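4-hydroxybenzoyl-CoA thioesterase (Staphylococcus aureus, PDB 6FDG) probably hydrolyses 1,4-dihydroxy-2-naphthoyl-CoA in the vitamin K2 pathway, as a hotdog-fold acyl-CoA thioesterase that assembles from four subunits. Local coordinates at residues A[93-96]-A[100-103]; A[31-36]-A[76-81]; A[14-17]-A[21-24]; A[51-56]-A[124-129]; A[88-93]-A[131-136]. All coordinates share one frame; numbering follows the deposited sequence. Where two conformers were deposited one is given.

Contact 1: A[93-96]-A[100-103]; sequences EIFN and ELAT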
# COMPACT_ATOMS: atom_id res chain seq x y z
N GLU A 93 3.64 -19.39 -9.61
CA GLU A 93 5.11 -19.55 -9.28
C GLU A 93 5.78 -18.27 -9.66
O GLU A 93 5.55 -17.75 -10.75
CB GLU A 93 5.74 -20.73 -10.09
CG GLU A 93 5.24 -22.05 -9.69
CD GLU A 93 5.73 -23.24 -10.55
OE1 GLU A 93 6.14 -22.99 -11.67
OE2 GLU A 93 5.51 -24.33 -10.05
N ILE A 94 6.66 -17.75 -8.80
CA ILE A 94 7.43 -16.56 -9.10
C ILE A 94 8.92 -16.92 -9.21
O ILE A 94 9.47 -17.57 -8.29
CB ILE A 94 7.32 -15.48 -8.06
CG1 ILE A 94 5.82 -15.10 -7.84
CG2 ILE A 94 8.15 -14.28 -8.44
CD1 ILE A 94 5.62 -14.00 -6.84
N PHE A 95 9.50 -16.60 -10.37
CA PHE A 95 10.96 -16.81 -10.60
C PHE A 95 11.61 -15.50 -10.55
O PHE A 95 11.22 -14.47 -11.10
CB PHE A 95 11.10 -17.50 -11.97
CG PHE A 95 10.45 -18.85 -12.06
CD1 PHE A 95 11.12 -20.04 -11.68
CD2 PHE A 95 9.11 -18.97 -12.48
CE1 PHE A 95 10.50 -21.30 -11.68
CE2 PHE A 95 8.51 -20.23 -12.49
CZ PHE A 95 9.16 -21.37 -12.11
N ASN A 96 12.82 -15.53 -9.91
CA ASN A 96 13.65 -14.36 -9.86
C ASN A 96 14.46 -14.20 -11.15
O ASN A 96 14.40 -15.00 -12.03
CB ASN A 96 14.41 -14.30 -8.54
CG ASN A 96 15.62 -15.23 -8.46
OD1 ASN A 96 15.93 -15.88 -9.48
ND2 ASN A 96 16.07 -15.48 -7.27
N GLU A 100 15.53 -18.75 -10.48
CA GLU A 100 15.26 -19.57 -9.33
C GLU A 100 13.77 -19.39 -8.86
O GLU A 100 13.28 -18.26 -8.98
CB GLU A 100 16.13 -19.17 -8.15
CG GLU A 100 17.63 -19.26 -8.49
CD GLU A 100 18.57 -18.41 -7.66
OE1 GLU A 100 18.26 -17.51 -6.85
OE2 GLU A 100 19.85 -18.67 -7.87
N LEU A 101 13.20 -20.48 -8.44
CA LEU A 101 11.82 -20.43 -7.83
C LEU A 101 11.82 -19.72 -6.48
O LEU A 101 12.50 -20.22 -5.51
CB LEU A 101 11.30 -21.80 -7.71
CG LEU A 101 9.81 -21.86 -7.15
CD1 LEU A 101 8.87 -21.21 -8.08
CD2 LEU A 101 9.51 -23.28 -6.78
N ALA A 102 11.28 -18.50 -6.44
CA ALA A 102 11.28 -17.67 -5.23
C ALA A 102 10.04 -17.89 -4.34
O ALA A 102 10.04 -17.69 -3.16
CB ALA A 102 11.49 -16.27 -5.53
N THR A 103 8.90 -18.17 -5.00
CA THR A 103 7.60 -18.16 -4.34
C THR A 103 6.60 -19.00 -5.06
O THR A 103 6.64 -19.07 -6.30
CB THR A 103 7.04 -16.65 -4.40
OG1 THR A 103 8.05 -15.71 -4.46
CG2 THR A 103 6.04 -16.44 -3.36
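Asn96 and Glu100 close the turn of a beta hairpin through both their backbones and their side chains. Three sound backbone bonds, a weak fourth and two bonds of the Asn96 amide do the polar work. Asn96 N gives to Glu100 O (2.9 Å), and Ile94 N to Thr103 O (2.8 Å). Ile94 O receives Ala102 N at 2.8 Å and, weakly, Thr103 N, so two residues face one: a classic beta bulge that shifts the register before Phe95 pairs with Leu101. With CG between backbone N and carbonyl carbon (chi1 78°), the Asn96 amide turns back to Glu100. Glu100 OE1 lies in the Asn96 amide plane, 3.0 Å from ND2, which comes from the anti side of the carboxylate, tilted out of its plane; OD1 accepts Glu100 N at 3.1 Å from above the carbonyl plane. Leu101 CD1 lies over one face of the Phe95 ring, 4.2 Å from its centroid and displaced toward the rim, and also touches Glu93 CB. On the other sheet face Ile94 and Thr103 run side by side, Ile94 CB 3.7 Å from Thr103 OG1. That face packs on helix 26-41 through Tyr26, Trp29 and Phe30, while strand 73-83 flanks residues 93-95.

Contact 2: A[31-36]-A[76-81]; sequences EVARLD and VKTWVE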
# COMPACT_ATOMS: atom_id res chain seq x y z
N GLU A 31 -2.37 -10.65 -8.33
CA GLU A 31 -3.45 -10.00 -9.07
C GLU A 31 -3.02 -9.58 -10.44
O GLU A 31 -3.76 -9.81 -11.43
CB GLU A 31 -3.94 -8.83 -8.24
CG GLU A 31 -4.90 -7.93 -8.99
CD GLU A 31 -5.08 -6.61 -8.21
OE1 GLU A 31 -4.45 -5.54 -8.63
OE2 GLU A 31 -5.94 -6.59 -7.28
N VAL A 32 -1.88 -8.91 -10.55
CA VAL A 32 -1.37 -8.49 -11.84
C VAL A 32 -1.24 -9.71 -12.77
O VAL A 32 -1.66 -9.68 -13.93
CB VAL A 32 -0.03 -7.75 -11.68
CG1 VAL A 32 0.70 -7.51 -13.04
CG2 VAL A 32 -0.26 -6.44 -11.00
N ALA A 33 -0.70 -10.77 -12.29
CA ALA A 33 -0.53 -12.00 -13.06
C ALA A 33 -1.81 -12.63 -13.46
O ALA A 33 -1.97 -13.04 -14.64
CB ALA A 33 0.41 -12.94 -12.31
N ARG A 34 -2.75 -12.72 -12.53
CA ARG A 34 -4.02 -13.33 -12.81
C ARG A 34 -4.83 -12.52 -13.88
O ARG A 34 -5.41 -13.09 -14.80
CB ARG A 34 -4.85 -13.33 -11.47
CG ARG A 34 -6.21 -13.89 -11.59
CD ARG A 34 -6.88 -14.05 -10.23
NE ARG A 34 -7.11 -12.82 -9.52
CZ ARG A 34 -6.45 -12.43 -8.44
NH1 ARG A 34 -6.88 -11.27 -7.82
NH2 ARG A 34 -5.34 -12.97 -8.00
N LEU A 35 -4.77 -11.20 -13.79
CA LEU A 35 -5.45 -10.35 -14.76
C LEU A 35 -4.73 -10.50 -16.11
O LEU A 35 -5.46 -10.35 -17.17
CB LEU A 35 -5.53 -8.93 -14.24
CG LEU A 35 -6.52 -8.71 -13.09
CD1 LEU A 35 -6.34 -7.30 -12.47
CD2 LEU A 35 -7.98 -8.84 -13.54
N ASP A 36 -3.42 -10.71 -16.14
CA ASP A 36 -2.71 -10.92 -17.40
C ASP A 36 -3.15 -12.25 -17.96
O ASP A 36 -3.33 -12.40 -19.21
CB ASP A 36 -1.19 -10.91 -17.12
CG ASP A 36 -0.33 -10.96 -18.37
OD1 ASP A 36 -0.64 -10.24 -19.35
OD2 ASP A 36 0.65 -11.75 -18.32
N VAL A 76 6.17 -14.27 -13.33
CA VAL A 76 5.09 -14.95 -12.61
C VAL A 76 4.38 -15.91 -13.54
O VAL A 76 3.89 -15.44 -14.56
CB VAL A 76 4.08 -14.00 -11.94
CG1 VAL A 76 3.14 -14.84 -11.12
CG2 VAL A 76 4.78 -12.93 -11.15
N LYS A 77 4.38 -17.17 -13.25
CA LYS A 77 3.70 -18.24 -14.01
C LYS A 77 2.36 -18.44 -13.32
O LYS A 77 2.34 -18.72 -12.11
CB LYS A 77 4.54 -19.52 -14.04
CG LYS A 77 3.88 -20.67 -14.78
CD LYS A 77 4.86 -21.87 -14.79
CE LYS A 77 4.32 -23.00 -15.63
NZ LYS A 77 5.31 -24.15 -15.60
N THR A 78 1.25 -18.37 -14.06
CA THR A 78 -0.13 -18.50 -13.58
C THR A 78 -0.88 -19.55 -14.28
O THR A 78 -0.80 -19.56 -15.53
CB THR A 78 -0.84 -17.17 -13.74
OG1 THR A 78 -0.16 -16.12 -13.13
CG2 THR A 78 -2.27 -17.24 -13.13
N TRP A 79 -1.63 -20.34 -13.59
CA TRP A 79 -2.54 -21.32 -14.26
C TRP A 79 -3.74 -21.54 -13.36
O TRP A 79 -3.79 -21.09 -12.18
CB TRP A 79 -1.89 -22.69 -14.54
CG TRP A 79 -1.47 -23.47 -13.41
CD1 TRP A 79 -2.15 -24.53 -12.87
CD2 TRP A 79 -0.24 -23.40 -12.67
NE1 TRP A 79 -1.44 -25.08 -11.82
CE2 TRP A 79 -0.27 -24.39 -11.70
CE3 TRP A 79 0.88 -22.52 -12.72
CZ2 TRP A 79 0.85 -24.64 -10.82
CZ3 TRP A 79 1.86 -22.73 -11.82
CH2 TRP A 79 1.83 -23.75 -10.93
N VAL A 80 -4.82 -22.05 -13.91
CA VAL A 80 -6.05 -22.37 -13.18
C VAL A 80 -5.98 -23.82 -12.75
O VAL A 80 -6.11 -24.77 -13.58
CB VAL A 80 -7.27 -22.05 -14.02
CG1 VAL A 80 -8.51 -22.51 -13.21
CG2 VAL A 80 -7.32 -20.58 -14.37
N GLU A 81 -5.75 -24.11 -11.47
CA GLU A 81 -5.67 -25.47 -10.95
C GLU A 81 -7.00 -26.10 -10.95
O GLU A 81 -7.12 -27.32 -11.19
CB GLU A 81 -5.07 -25.40 -9.55
CG GLU A 81 -4.82 -26.76 -8.90
CD GLU A 81 -3.87 -27.64 -9.62
OE1 GLU A 81 -2.97 -27.20 -10.43
OE2 GLU A 81 -3.87 -28.86 -9.22
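Ala33 on the helix meets Val76 and Thr78 on the sheet, in the core of the hotdog fold, where the curved sheet wraps round the long helix 26-41. Helix 31-36 and strand 76-80 come within 8.3 Å of each other, axis to axis, and run at 57°. Such a close approach suits the small methyl of Ala33, which points to the strand and sits between two strand side chains of the same sheet face. The Thr78 side chain can be followed outward. From CB, which also faces the helix, the two branches part. OG1, anti to the carbonyl carbon (chi1 -54°), goes to Ala33, where it lies 3.3 Å from CB and 3.9 Å from the carbonyl C; this is a van der Waals contact. CG2, anti to the backbone N, goes one residue further along the helix and ends 4.3 Å from Arg34 CA. Arg34 itself leads its guanidinium away from this strand, and NH2 bonds to Tyr92 OH on strand 88-95. Thr6 of strand 2-9 and Tyr37 of the helix add to the packing round Ala33 and Thr78. From the other strand residue, Val76, the branch placed anti to the backbone N supplies the remaining touch: its CG1 rests 3.5 Å from Ala33 CB.

Contact 3: A[14-17]-A[21-24]; sequences ETDK and IYHG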
# COMPACT_ATOMS: atom_id res chain seq x y z
N GLU A 14 7.78 -0.99 -2.79
CA GLU A 14 7.38 -2.33 -2.34
C GLU A 14 8.36 -2.97 -1.36
O GLU A 14 8.07 -4.11 -0.91
CB GLU A 14 7.17 -3.19 -3.57
CG GLU A 14 5.90 -2.84 -4.36
CD GLU A 14 5.88 -3.48 -5.72
OE1 GLU A 14 6.86 -3.74 -6.41
OE2 GLU A 14 4.68 -3.74 -6.22
N THR A 15 9.44 -2.25 -1.02
CA THR A 15 10.43 -2.79 -0.05
C THR A 15 10.06 -2.52 1.36
O THR A 15 9.26 -1.60 1.63
CB THR A 15 11.81 -2.18 -0.26
OG1 THR A 15 11.81 -0.79 -0.02
CG2 THR A 15 12.33 -2.53 -1.62
N ASP A 16 10.56 -3.30 2.27
CA ASP A 16 10.50 -3.00 3.66
C ASP A 16 11.92 -2.74 4.17
O ASP A 16 12.89 -2.73 3.44
CB ASP A 16 9.72 -3.99 4.40
CG ASP A 16 10.36 -5.34 4.51
OD1 ASP A 16 11.60 -5.47 4.20
OD2 ASP A 16 9.62 -6.31 4.76
N LYS A 17 11.96 -2.51 5.50
CA LYS A 17 13.26 -2.09 6.09
C LYS A 17 14.28 -3.30 6.04
O LYS A 17 15.47 -2.88 6.15
CB LYS A 17 13.02 -1.58 7.47
CG LYS A 17 12.55 -2.58 8.48
CD LYS A 17 12.86 -2.17 9.95
CE LYS A 17 14.19 -1.46 10.06
NZ LYS A 17 14.79 -1.42 11.43
N ILE A 21 11.22 -7.34 -0.74
CA ILE A 21 9.81 -7.09 -1.07
C ILE A 21 8.97 -7.54 0.11
O ILE A 21 9.00 -8.65 0.52
CB ILE A 21 9.37 -7.74 -2.36
CG1 ILE A 21 10.28 -7.29 -3.54
CG2 ILE A 21 7.89 -7.49 -2.63
CD1 ILE A 21 10.40 -5.95 -3.78
N TYR A 22 8.16 -6.58 0.66
CA TYR A 22 7.29 -6.86 1.82
C TYR A 22 6.37 -8.00 1.50
O TYR A 22 5.74 -8.01 0.42
CB TYR A 22 6.55 -5.59 2.18
CG TYR A 22 5.59 -5.77 3.35
CD1 TYR A 22 6.08 -6.04 4.62
CD2 TYR A 22 4.18 -5.71 3.15
CE1 TYR A 22 5.21 -6.28 5.71
CE2 TYR A 22 3.33 -5.87 4.26
CZ TYR A 22 3.88 -6.22 5.45
OH TYR A 22 2.98 -6.37 6.55
N HIS A 23 6.20 -8.96 2.40
CA HIS A 23 5.50 -10.17 2.13
C HIS A 23 4.03 -9.88 1.77
O HIS A 23 3.42 -10.62 1.00
CB HIS A 23 5.58 -11.18 3.32
CG HIS A 23 4.81 -10.79 4.54
ND1 HIS A 23 5.24 -9.89 5.45
CD2 HIS A 23 3.62 -11.23 5.01
CE1 HIS A 23 4.33 -9.79 6.45
NE2 HIS A 23 3.35 -10.59 6.19
N GLY A 24 3.46 -8.82 2.32
CA GLY A 24 2.06 -8.46 2.00
C GLY A 24 1.87 -7.97 0.62
O GLY A 24 0.67 -7.88 0.22
O HOH W 1 8.05 -8.95 4.69
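The loop between strand 2-9 and helix 26-41 folds back on itself here, bringing Glu14 and Asp16 against Ile21 and Tyr22. Tyr22 N donates to Glu14 O at 2.9 Å, nearly straight at 166°, and Ile21 CA adds a CA-H...O contact to the same oxygen at 3.5 Å. Thr15 and Ile21 form a single backbone bridge, CA to CA 4.5 Å. The Asp16 side chain leans across the loop: with CG in the crowded position between backbone N and carbonyl carbon (chi1 70°), OD2 comes to the edge of the Tyr22 ring, 3.6 Å from CD1, the carboxylate and ring planes 69° apart. In hotdog thioesterases related to 4-hydroxybenzoyl-CoA thioesterase, this loop carries the catalytic aspartate, so the fold-back probably shapes the active-site region. A water extends the link. It donates to Asp16 OD2 (3.1 Å), accepts from His23 N (2.9 Å) and is hydrogen-bonded to His23 ND1 (3.1 Å) in the plane of the ring. Several polar ends reach into other subunits as well as their own chain: Tyr22 OH bonds to Glu31 of the third subunit, and Glu14 forms a salt bridge with Arg11 of the second while also bonding Trp29 NE1 of its own chain. Thr15 OG1 takes Lys17 N of the fourth subunit and bonds Tyr12 O in its own chain.

Contact 4: A[51-56]-A[124-129]; sequences QGIISP and RYFPDW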
# COMPACT_ATOMS: atom_id res chain seq x y z
N GLN A 51 -20.52 -5.00 -16.33
CA GLN A 51 -21.80 -5.71 -16.21
C GLN A 51 -22.32 -5.78 -14.77
O GLN A 51 -23.28 -6.47 -14.47
CB GLN A 51 -21.69 -7.13 -16.82
CG GLN A 51 -21.33 -7.22 -18.25
CD GLN A 51 -22.38 -6.60 -19.09
OE1 GLN A 51 -23.57 -6.88 -18.95
NE2 GLN A 51 -21.97 -5.64 -19.79
N GLY A 52 -21.67 -5.12 -13.79
CA GLY A 52 -22.09 -5.18 -12.45
C GLY A 52 -21.73 -6.44 -11.65
O GLY A 52 -22.31 -6.74 -10.70
N ILE A 53 -20.67 -7.11 -12.14
CA ILE A 53 -20.17 -8.33 -11.49
C ILE A 53 -18.72 -8.07 -11.04
O ILE A 53 -18.00 -7.52 -11.78
CB ILE A 53 -20.25 -9.53 -12.44
CG1 ILE A 53 -21.72 -9.83 -12.89
CG2 ILE A 53 -19.68 -10.83 -11.79
CD1 ILE A 53 -22.63 -10.11 -11.75
N ILE A 54 -18.45 -8.46 -9.80
CA ILE A 54 -17.05 -8.37 -9.24
C ILE A 54 -16.63 -9.76 -8.90
O ILE A 54 -17.40 -10.59 -8.46
CB ILE A 54 -17.03 -7.64 -7.92
CG1 ILE A 54 -17.60 -6.25 -8.08
CG2 ILE A 54 -15.59 -7.47 -7.44
CD1 ILE A 54 -17.78 -5.61 -6.76
N SER A 55 -15.26 -9.91 -8.90
CA SER A 55 -14.61 -11.17 -8.57
C SER A 55 -13.58 -11.02 -7.41
O SER A 55 -12.38 -10.81 -7.75
CB SER A 55 -13.97 -11.73 -9.77
OG SER A 55 -13.51 -13.03 -9.59
N PRO A 56 -14.03 -11.18 -6.23
CA PRO A 56 -13.08 -11.09 -5.13
C PRO A 56 -12.41 -12.37 -4.80
O PRO A 56 -12.89 -13.49 -5.02
CB PRO A 56 -13.96 -10.66 -3.98
CG PRO A 56 -15.28 -11.35 -4.24
CD PRO A 56 -15.41 -11.24 -5.72
N ARG A 124 -23.92 -18.58 -16.34
CA ARG A 124 -25.21 -17.84 -16.61
C ARG A 124 -24.93 -16.46 -16.99
O ARG A 124 -25.69 -15.89 -17.77
CB ARG A 124 -25.93 -17.79 -15.33
CG ARG A 124 -26.48 -19.07 -14.93
CD ARG A 124 -27.44 -18.83 -13.78
NE ARG A 124 -28.37 -19.95 -13.62
CZ ARG A 124 -29.15 -20.13 -12.53
NH1 ARG A 124 -30.00 -21.12 -12.53
NH2 ARG A 124 -29.10 -19.29 -11.50
N TYR A 125 -23.89 -15.76 -16.47
CA TYR A 125 -23.65 -14.40 -16.75
C TYR A 125 -22.64 -14.12 -17.89
O TYR A 125 -22.59 -13.13 -18.57
CB TYR A 125 -23.27 -13.68 -15.46
CG TYR A 125 -24.43 -13.55 -14.50
CD1 TYR A 125 -24.87 -14.57 -13.79
CD2 TYR A 125 -25.07 -12.34 -14.40
CE1 TYR A 125 -25.97 -14.49 -12.94
CE2 TYR A 125 -26.15 -12.25 -13.53
CZ TYR A 125 -26.59 -13.36 -12.88
OH TYR A 125 -27.69 -13.27 -11.97
N PHE A 126 -21.64 -15.05 -18.00
CA PHE A 126 -20.59 -14.97 -18.97
C PHE A 126 -20.34 -16.25 -19.68
O PHE A 126 -19.31 -16.99 -19.44
CB PHE A 126 -19.24 -14.45 -18.28
CG PHE A 126 -19.40 -13.21 -17.57
CD1 PHE A 126 -19.22 -12.09 -18.32
CD2 PHE A 126 -19.81 -13.12 -16.29
CE1 PHE A 126 -19.37 -10.80 -17.81
CE2 PHE A 126 -19.99 -11.82 -15.74
CZ PHE A 126 -19.81 -10.67 -16.50
N PRO A 127 -21.28 -16.73 -20.53
CA PRO A 127 -21.14 -18.08 -21.13
C PRO A 127 -19.82 -18.20 -21.93
O PRO A 127 -19.36 -19.36 -21.95
CB PRO A 127 -22.42 -18.26 -22.05
CG PRO A 127 -23.01 -16.86 -22.05
CD PRO A 127 -22.54 -16.04 -20.89
N ASP A 128 -19.34 -17.17 -22.56
CA ASP A 128 -18.12 -17.22 -23.33
C ASP A 128 -16.92 -17.48 -22.38
O ASP A 128 -15.97 -18.26 -22.78
CB ASP A 128 -17.87 -15.90 -24.04
CG ASP A 128 -18.18 -14.58 -23.18
OD1 ASP A 128 -19.05 -14.50 -22.22
OD2 ASP A 128 -17.54 -13.55 -23.56
N TRP A 129 -16.87 -16.83 -21.20
CA TRP A 129 -15.77 -17.13 -20.23
C TRP A 129 -15.93 -18.55 -19.80
O TRP A 129 -14.92 -19.31 -19.72
CB TRP A 129 -15.89 -16.20 -19.02
CG TRP A 129 -15.60 -14.80 -19.19
CD1 TRP A 129 -16.19 -13.89 -20.03
CD2 TRP A 129 -14.69 -14.01 -18.36
NE1 TRP A 129 -15.73 -12.63 -19.78
CE2 TRP A 129 -14.87 -12.66 -18.74
CE3 TRP A 129 -13.81 -14.34 -17.34
CZ2 TRP A 129 -14.15 -11.65 -18.18
CZ3 TRP A 129 -13.11 -13.23 -16.75
CH2 TRP A 129 -13.31 -11.97 -17.22
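Ile53 and Phe126 slide past each other in opposite directions, the isoleucine coming from the short strand 53-54 and the ring from the junction between helices 122-125 and 127-141. The ring is met at its edge: Ile53 CG1 lies close to the ring plane, 3.9 Å from Phe126 CE2, with Ile53 CB 4.0 Å from the same carbon. The phenyl reaches over because CG is anti to the carbonyl carbon (chi1 -54°), which brings the far end of the ring nearer the strand than its CB direction would suggest. Gln51 approaches the tip of the same ring by its aliphatic part, CB standing 4.0 Å from Phe126 CZ and CG 4.1 Å from CE1. Its chain then bends at chi2 (-64°), and the amide plane stands 84° from the ring plane. Tyr125 is reached by the other end of the isoleucine, Ile53 CD1 coming obliquely to within 4.2 Å of Tyr125 CD2. One isoleucine thus touches two aromatic rings that are neighbours in sequence. Phe126 also packs on Met48 of helix 45-50, while Ile53 rests on Cys111 and Lys113 of strand 101-113 and on Ile120. The interface fastens the start of the C-terminal helical region onto the edge of the hotdog sheet. Every touch across it is carbon on carbon, with Ile53 and Phe126 buried and Gln51 and Tyr125 exposed at the margin, so shape and removal of apolar surface from water, rather than directed polar bonds, hold the two segments together.

Contact 5: A[88-93]-A[131-136]; sequences SVYKYE and EAYSKV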
# COMPACT_ATOMS: atom_id res chain seq x y z
N SER A 88 -13.01 -20.48 -8.84
CA SER A 88 -11.78 -20.86 -9.55
C SER A 88 -10.59 -20.83 -8.57
O SER A 88 -10.58 -19.86 -7.71
CB SER A 88 -11.41 -19.97 -10.64
OG SER A 88 -12.36 -20.01 -11.76
N VAL A 89 -9.66 -21.73 -8.65
CA VAL A 89 -8.40 -21.67 -7.87
C VAL A 89 -7.27 -21.48 -8.86
O VAL A 89 -7.05 -22.32 -9.75
CB VAL A 89 -8.17 -22.91 -7.04
CG1 VAL A 89 -6.86 -22.78 -6.23
CG2 VAL A 89 -9.35 -23.12 -6.08
N TYR A 90 -6.58 -20.35 -8.79
CA TYR A 90 -5.38 -20.05 -9.57
C TYR A 90 -4.20 -20.43 -8.74
O TYR A 90 -4.16 -20.21 -7.50
CB TYR A 90 -5.30 -18.58 -9.91
CG TYR A 90 -6.38 -18.02 -10.78
CD1 TYR A 90 -7.65 -17.79 -10.34
CD2 TYR A 90 -6.12 -17.81 -12.15
CE1 TYR A 90 -8.65 -17.30 -11.20
CE2 TYR A 90 -7.11 -17.29 -13.02
CZ TYR A 90 -8.30 -17.10 -12.50
OH TYR A 90 -9.34 -16.57 -13.35
N LYS A 91 -3.15 -20.95 -9.38
CA LYS A 91 -1.85 -21.19 -8.75
C LYS A 91 -0.82 -20.38 -9.48
O LYS A 91 -0.91 -20.05 -10.67
CB LYS A 91 -1.49 -22.69 -8.77
CG LYS A 91 -2.21 -23.45 -7.67
CD LYS A 91 -1.91 -24.95 -7.65
CE LYS A 91 -0.47 -25.17 -7.30
NZ LYS A 91 -0.43 -26.51 -6.54
N TYR A 92 0.24 -20.05 -8.71
CA TYR A 92 1.31 -19.21 -9.18
C TYR A 92 2.68 -19.70 -8.77
O TYR A 92 2.87 -20.32 -7.70
CB TYR A 92 1.25 -17.81 -8.53
CG TYR A 92 -0.16 -17.19 -8.64
CD1 TYR A 92 -1.09 -17.45 -7.61
CD2 TYR A 92 -0.50 -16.35 -9.65
CE1 TYR A 92 -2.40 -16.96 -7.69
CE2 TYR A 92 -1.81 -15.80 -9.71
CZ TYR A 92 -2.71 -16.08 -8.70
OH TYR A 92 -4.01 -15.49 -8.75
N GLU A 93 3.64 -19.39 -9.61
CA GLU A 93 5.11 -19.55 -9.28
C GLU A 93 5.78 -18.27 -9.66
O GLU A 93 5.55 -17.75 -10.75
CB GLU A 93 5.74 -20.73 -10.09
CG GLU A 93 5.24 -22.05 -9.69
CD GLU A 93 5.73 -23.24 -10.55
OE1 GLU A 93 6.14 -22.99 -11.67
OE2 GLU A 93 5.51 -24.33 -10.05
N GLU A 131 -17.11 -21.15 -21.36
CA GLU A 131 -16.71 -22.15 -22.40
C GLU A 131 -15.18 -22.19 -22.38
O GLU A 131 -14.69 -23.32 -22.51
CB GLU A 131 -17.28 -21.69 -23.74
CG GLU A 131 -16.69 -22.38 -25.00
CD GLU A 131 -17.20 -21.73 -26.31
OE1 GLU A 131 -17.11 -20.49 -26.49
OE2 GLU A 131 -17.71 -22.47 -27.18
N ALA A 132 -14.52 -21.04 -22.32
CA ALA A 132 -13.03 -20.99 -22.38
C ALA A 132 -12.39 -21.67 -21.16
O ALA A 132 -11.53 -22.56 -21.30
CB ALA A 132 -12.55 -19.63 -22.56
N TYR A 133 -12.98 -21.38 -19.96
CA TYR A 133 -12.42 -22.03 -18.77
C TYR A 133 -12.62 -23.50 -18.71
O TYR A 133 -11.84 -24.27 -18.20
CB TYR A 133 -12.97 -21.29 -17.46
CG TYR A 133 -12.20 -20.03 -17.08
CD1 TYR A 133 -12.19 -18.92 -17.82
CD2 TYR A 133 -11.43 -20.04 -15.95
CE1 TYR A 133 -11.48 -17.77 -17.47
CE2 TYR A 133 -10.72 -18.89 -15.55
CZ TYR A 133 -10.69 -17.84 -16.33
OH TYR A 133 -9.96 -16.68 -16.00
N SER A 134 -13.79 -23.96 -19.21
CA SER A 134 -14.12 -25.34 -19.23
C SER A 134 -13.20 -26.07 -20.27
O SER A 134 -12.74 -27.18 -19.93
CB SER A 134 -15.59 -25.60 -19.68
OG SER A 134 -16.46 -25.19 -18.64
N LYS A 135 -12.94 -25.48 -21.36
CA LYS A 135 -12.01 -26.05 -22.36
C LYS A 135 -10.61 -26.19 -21.76
O LYS A 135 -10.00 -27.23 -21.83
CB LYS A 135 -11.95 -25.21 -23.58
CG LYS A 135 -10.90 -25.57 -24.66
CD LYS A 135 -11.00 -24.66 -25.89
CE LYS A 135 -9.99 -25.04 -26.99
NZ LYS A 135 -10.03 -26.52 -27.27
N VAL A 136 -10.15 -25.08 -21.09
CA VAL A 136 -8.84 -25.13 -20.41
C VAL A 136 -8.79 -26.18 -19.41
O VAL A 136 -7.79 -26.89 -19.26
CB VAL A 136 -8.47 -23.68 -19.89
CG1 VAL A 136 -7.28 -23.79 -18.97
CG2 VAL A 136 -8.18 -22.75 -21.03
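Tyr90 OH and Tyr133 OH meet at 2.7 Å, a short hydrogen bond between two buried phenols in which either may be the donor. Each hydroxyl lies close to the plane of the other ring, at its edge, and the two side chains cross at about a right angle, so the rings meet edgewise through their hydroxyls and do not stack. Beyond the oxygens, Tyr90 OH comes 3.5 Å from Tyr133 CE2, and Tyr133 OH is 3.9 Å from Tyr90 CZ. The Tyr90 ring reaches this spot with CG anti to the carbonyl carbon (chi1 -63°), which carries its end toward the helix although its CB direction does not. Ser88, two residues earlier on the same sheet face, adds a looser touch: its OG is 4.3 Å from Tyr133 CE2, oblique to the ring. With backbones well apart, CA to CA 9.3 Å between Ser88 and Tyr133, the two tyrosine side chains span the gap between strand 88-93 and helix 131-136. This is how the C-terminal helix 127-141 leans on the hotdog sheet. Tyr133 also touches Ile38 and Leu41 of helix 26-41, and its ring meets Tyr83 of strand 73-83. Tyr90 packs on Val80 of strand 73-83, on Thr107 and Leu109 of strand 101-113, and on Arg34.

Contacts 1, 2 and 5 are joined through strands 73-83 and 88-95, which pair in the sheet: Glu93 O and Lys77 N lie 2.8 Å apart, a probable hydrogen bond, and the segments of contacts 1 and 5 overlap at Glu93 on strand 88-95. Contact 2 is close to the chain's centre, with contact 5 about 9 Å away and contact 1 about 13 Å, centre to centre. Contacts 4 and 5 share helix 127-141 and lie about 15 Å apart by centres, so together they dock the C-terminal helix on the sheet. Contact 3, the probable active-site loop, lies across the chain's centre from contacts 4 and 5, about 33 and 29 Å away by centres; contacts 3 and 4 both touch the third subunit.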